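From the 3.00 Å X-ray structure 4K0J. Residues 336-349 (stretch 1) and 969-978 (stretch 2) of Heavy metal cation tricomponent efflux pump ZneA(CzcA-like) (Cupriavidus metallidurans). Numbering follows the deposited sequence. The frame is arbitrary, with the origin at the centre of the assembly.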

# COMPACT_ATOMS: atom_id res chain seq x y z
N LYS C 336 2.55 -6.22 41.16
CA LYS C 336 3.16 -6.36 42.48
C LYS C 336 4.40 -5.46 42.57
O LYS C 336 4.61 -4.79 43.58
N THR C 337 5.19 -5.45 41.50
CA THR C 337 6.40 -4.63 41.45
C THR C 337 6.11 -3.14 41.61
O THR C 337 6.64 -2.48 42.51
N LEU C 338 5.26 -2.61 40.73
CA LEU C 338 4.91 -1.19 40.77
C LEU C 338 4.24 -0.79 42.08
O LEU C 338 4.48 0.30 42.60
N MET C 339 3.40 -1.67 42.63
CA MET C 339 2.78 -1.41 43.92
C MET C 339 3.82 -1.31 45.05
O MET C 339 3.81 -0.34 45.82
N GLU C 340 4.70 -2.30 45.14
CA GLU C 340 5.73 -2.30 46.17
C GLU C 340 6.65 -1.08 46.06
O GLU C 340 6.99 -0.45 47.06
N GLY C 341 7.04 -0.75 44.83
CA GLY C 341 7.86 0.42 44.59
C GLY C 341 7.16 1.69 45.04
O GLY C 341 7.76 2.55 45.69
N MET C 342 5.88 1.79 44.69
CA MET C 342 5.04 2.91 45.09
C MET C 342 5.05 3.10 46.61
O MET C 342 5.47 4.15 47.12
N PHE C 343 4.61 2.07 47.32
CA PHE C 343 4.51 2.14 48.78
C PHE C 343 5.86 2.38 49.46
O PHE C 343 5.92 3.02 50.51
N LEU C 344 6.93 1.87 48.87
CA LEU C 344 8.27 2.11 49.41
C LEU C 344 8.69 3.57 49.24
O LEU C 344 9.23 4.18 50.16
N VAL C 345 8.45 4.12 48.05
CA VAL C 345 8.78 5.52 47.79
C VAL C 345 7.99 6.44 48.72
O VAL C 345 8.55 7.37 49.31
N SER C 346 6.70 6.17 48.88
CA SER C 346 5.87 6.94 49.80
C SER C 346 6.33 6.75 51.25
O SER C 346 6.23 7.68 52.06
N LEU C 347 6.82 5.56 51.57
CA LEU C 347 7.39 5.31 52.89
C LEU C 347 8.59 6.22 53.11
O LEU C 347 8.77 6.77 54.20
N VAL C 348 9.40 6.39 52.07
CA VAL C 348 10.56 7.28 52.13
C VAL C 348 10.13 8.73 52.33
O VAL C 348 10.68 9.43 53.18
N LEU C 349 9.17 9.19 51.53
CA LEU C 349 8.66 10.56 51.65
C LEU C 349 8.10 10.84 53.05
O LEU C 349 8.35 11.90 53.63
N ALA C 969 16.22 4.83 44.55
CA ALA C 969 16.90 3.56 44.78
C ALA C 969 16.04 2.56 45.55
O ALA C 969 16.50 1.47 45.88
N LEU C 970 14.80 2.93 45.83
CA LEU C 970 13.87 2.02 46.50
C LEU C 970 12.70 1.67 45.60
O LEU C 970 11.94 0.75 45.88
N GLY C 971 12.55 2.42 44.51
CA GLY C 971 11.52 2.13 43.54
C GLY C 971 11.88 0.92 42.71
O GLY C 971 11.01 0.27 42.12
N LEU C 972 13.17 0.60 42.67
CA LEU C 972 13.65 -0.49 41.84
C LEU C 972 14.02 -1.74 42.63
O LEU C 972 14.31 -2.79 42.05
N ILE C 973 14.01 -1.63 43.95
CA ILE C 973 14.18 -2.80 44.81
C ILE C 973 13.12 -3.89 44.56
O ILE C 973 13.48 -5.06 44.44
N PRO C 974 11.83 -3.52 44.45
CA PRO C 974 10.87 -4.58 44.13
C PRO C 974 11.08 -5.13 42.72
O PRO C 974 10.79 -6.30 42.47
N ALA C 975 11.59 -4.29 41.82
CA ALA C 975 11.87 -4.73 40.46
C ALA C 975 13.09 -5.64 40.44
O ALA C 975 13.34 -6.34 39.46
N ALA C 976 13.84 -5.63 41.54
CA ALA C 976 14.98 -6.53 41.70
C ALA C 976 14.53 -7.89 42.24
O ALA C 976 15.36 -8.71 42.64
N LEU C 977 13.22 -8.12 42.25
CA LEU C 977 12.65 -9.42 42.60
C LEU C 977 12.43 -10.27 41.36
O LEU C 977 12.11 -9.75 40.29
N ALA C 978 12.59 -11.58 41.51
CA ALA C 978 12.50 -12.51 40.38
C ALA C 978 11.24 -13.35 40.45
O ALA C 978 10.72 -13.79 39.43

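The segment 969-978 packs against one face of the helix formed by residues 336-349, and the contact is made by van der Waals packing, with no hydrogen bond crossing between the two stretches. Ala969 lies out of reach, so the interface opens at Leu970, whose side chain points toward the helix in an m,t rotamer. Its CD1 lies 3.5 Å from CG2 of Val348, which has a t rotamer, while its CB sits 4.4 Å from CB of Leu344. Leu344, also m,t, points toward the segment and brings its CD1 to 3.7 Å from the carbonyl O of Leu970.

At Gly971 the backbones come closest, with its CA 4.2 Å from CA of Gly341. Neither residue has a side chain to hold the chains apart, and a CB built on Gly341 would fall 3.0 Å from O of Gly971, a clash. Val345, in the t rotamer, flanks this close approach, its CG2 4.1 Å from CA of Gly971.

Leu972 directs its CA-to-CB bond away from the helix, and Ile973 points sideways and contributes little. Pro974, by contrast, points its C-gamma-endo ring toward the helix. Its CG rests 3.4 Å from N of Gly341 and 3.5 Å from O of Thr337, two atoms already paired in a helical hydrogen bond, so the ring packs directly on the backbone. The same ring places CB 3.5 Å from CB of Glu340 and CD 4.1 Å from CD1 of Leu344.

Next, Ala975 receives the methyl of Thr337 (m rotamer), with CG2 of Thr337 3.8 Å from CB of Ala975; OG1 of Thr337 is hydrogen-bonded elsewhere in the structure. Ala976 points away. Leu977, m,t, closes the contact with its CD1 3.6 Å from OE1 of Glu340, an approach without polar pairing. Ala978 is out of reach.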

# COMPACT_ATOMS: atom_id res chain seq x y z
CB LYS C 336 3.54 -7.82 42.72
CG LYS C 336 3.54 -8.26 44.17
CD LYS C 336 3.87 -9.75 44.28
CE LYS C 336 3.81 -10.24 45.72
NZ LYS C 336 2.43 -10.20 46.28
CB THR C 337 7.19 -4.84 40.15
OG1 THR C 337 7.74 -6.17 40.13
CG2 THR C 337 8.32 -3.83 40.04
CB LEU C 338 4.03 -0.81 39.57
CG LEU C 338 4.61 -1.12 38.19
CD1 LEU C 338 3.72 -0.53 37.10
CD2 LEU C 338 6.04 -0.62 38.06
CB MET C 339 1.74 -2.47 44.26
CG MET C 339 0.39 -2.27 43.58
SD MET C 339 -0.90 -3.31 44.29
CE MET C 339 -0.91 -2.73 45.99
CB GLU C 340 6.56 -3.59 46.12
CG GLU C 340 5.78 -4.84 46.50
CD GLU C 340 6.60 -6.11 46.37
OE1 GLU C 340 7.84 -6.03 46.49
OE2 GLU C 340 6.01 -7.19 46.14
CB MET C 342 3.61 2.68 44.60
CG MET C 342 2.67 3.84 44.82
SD MET C 342 3.11 5.27 43.82
CE MET C 342 1.66 6.30 44.04
CB PHE C 343 3.84 0.89 49.35
CG PHE C 343 2.34 0.92 49.26
CD1 PHE C 343 1.69 0.71 48.05
CD2 PHE C 343 1.57 1.17 50.39
CE1 PHE C 343 0.31 0.74 47.97
CE2 PHE C 343 0.19 1.20 50.31
CZ PHE C 343 -0.44 0.98 49.10
CB LEU C 344 9.30 1.17 48.79
CG LEU C 344 9.30 -0.25 49.35
CD1 LEU C 344 10.17 -1.17 48.50
CD2 LEU C 344 9.77 -0.25 50.79
CB VAL C 345 8.53 5.91 46.32
CG1 VAL C 345 8.63 7.42 46.13
CG2 VAL C 345 9.51 5.20 45.41
CB SER C 346 4.40 6.57 49.66
OG SER C 346 3.86 7.10 48.46
CB LEU C 347 7.81 3.84 53.03
CG LEU C 347 7.05 3.01 54.07
CD1 LEU C 347 7.26 3.60 55.46
CD2 LEU C 347 5.57 2.93 53.73
CB VAL C 348 11.44 7.18 50.88
CG1 VAL C 348 12.62 8.13 51.00
CG2 VAL C 348 11.92 5.76 50.68
CB LEU C 349 7.58 10.83 50.60
CG LEU C 349 8.01 10.82 49.14
CD1 LEU C 349 6.80 10.87 48.23
CD2 LEU C 349 8.95 11.98 48.85
CB ALA C 969 18.21 3.78 45.51
CB LEU C 970 13.37 2.59 47.83
CG LEU C 970 14.38 2.61 48.97
CD1 LEU C 970 13.66 2.69 50.31
CD2 LEU C 970 15.30 1.41 48.93
CB LEU C 972 14.83 -0.02 40.98
CG LEU C 972 14.39 1.03 39.96
CD1 LEU C 972 15.55 1.45 39.08
CD2 LEU C 972 13.25 0.48 39.11
CB ILE C 973 14.24 -2.42 46.32
CG1 ILE C 973 15.66 -1.97 46.68
CG2 ILE C 973 13.82 -3.59 47.19
CD1 ILE C 973 15.95 -2.00 48.17
CB PRO C 974 9.52 -3.86 44.22
CG PRO C 974 9.84 -2.44 43.98
CD PRO C 974 11.15 -2.22 44.65
CB ALA C 975 12.08 -3.53 39.55
CB ALA C 976 16.02 -5.92 42.61
CB LEU C 977 11.33 -9.27 43.37
CG LEU C 977 11.39 -8.93 44.86
CD1 LEU C 977 9.99 -8.72 45.41
CD2 LEU C 977 12.12 -10.03 45.63
CB ALA C 978 13.73 -13.40 40.35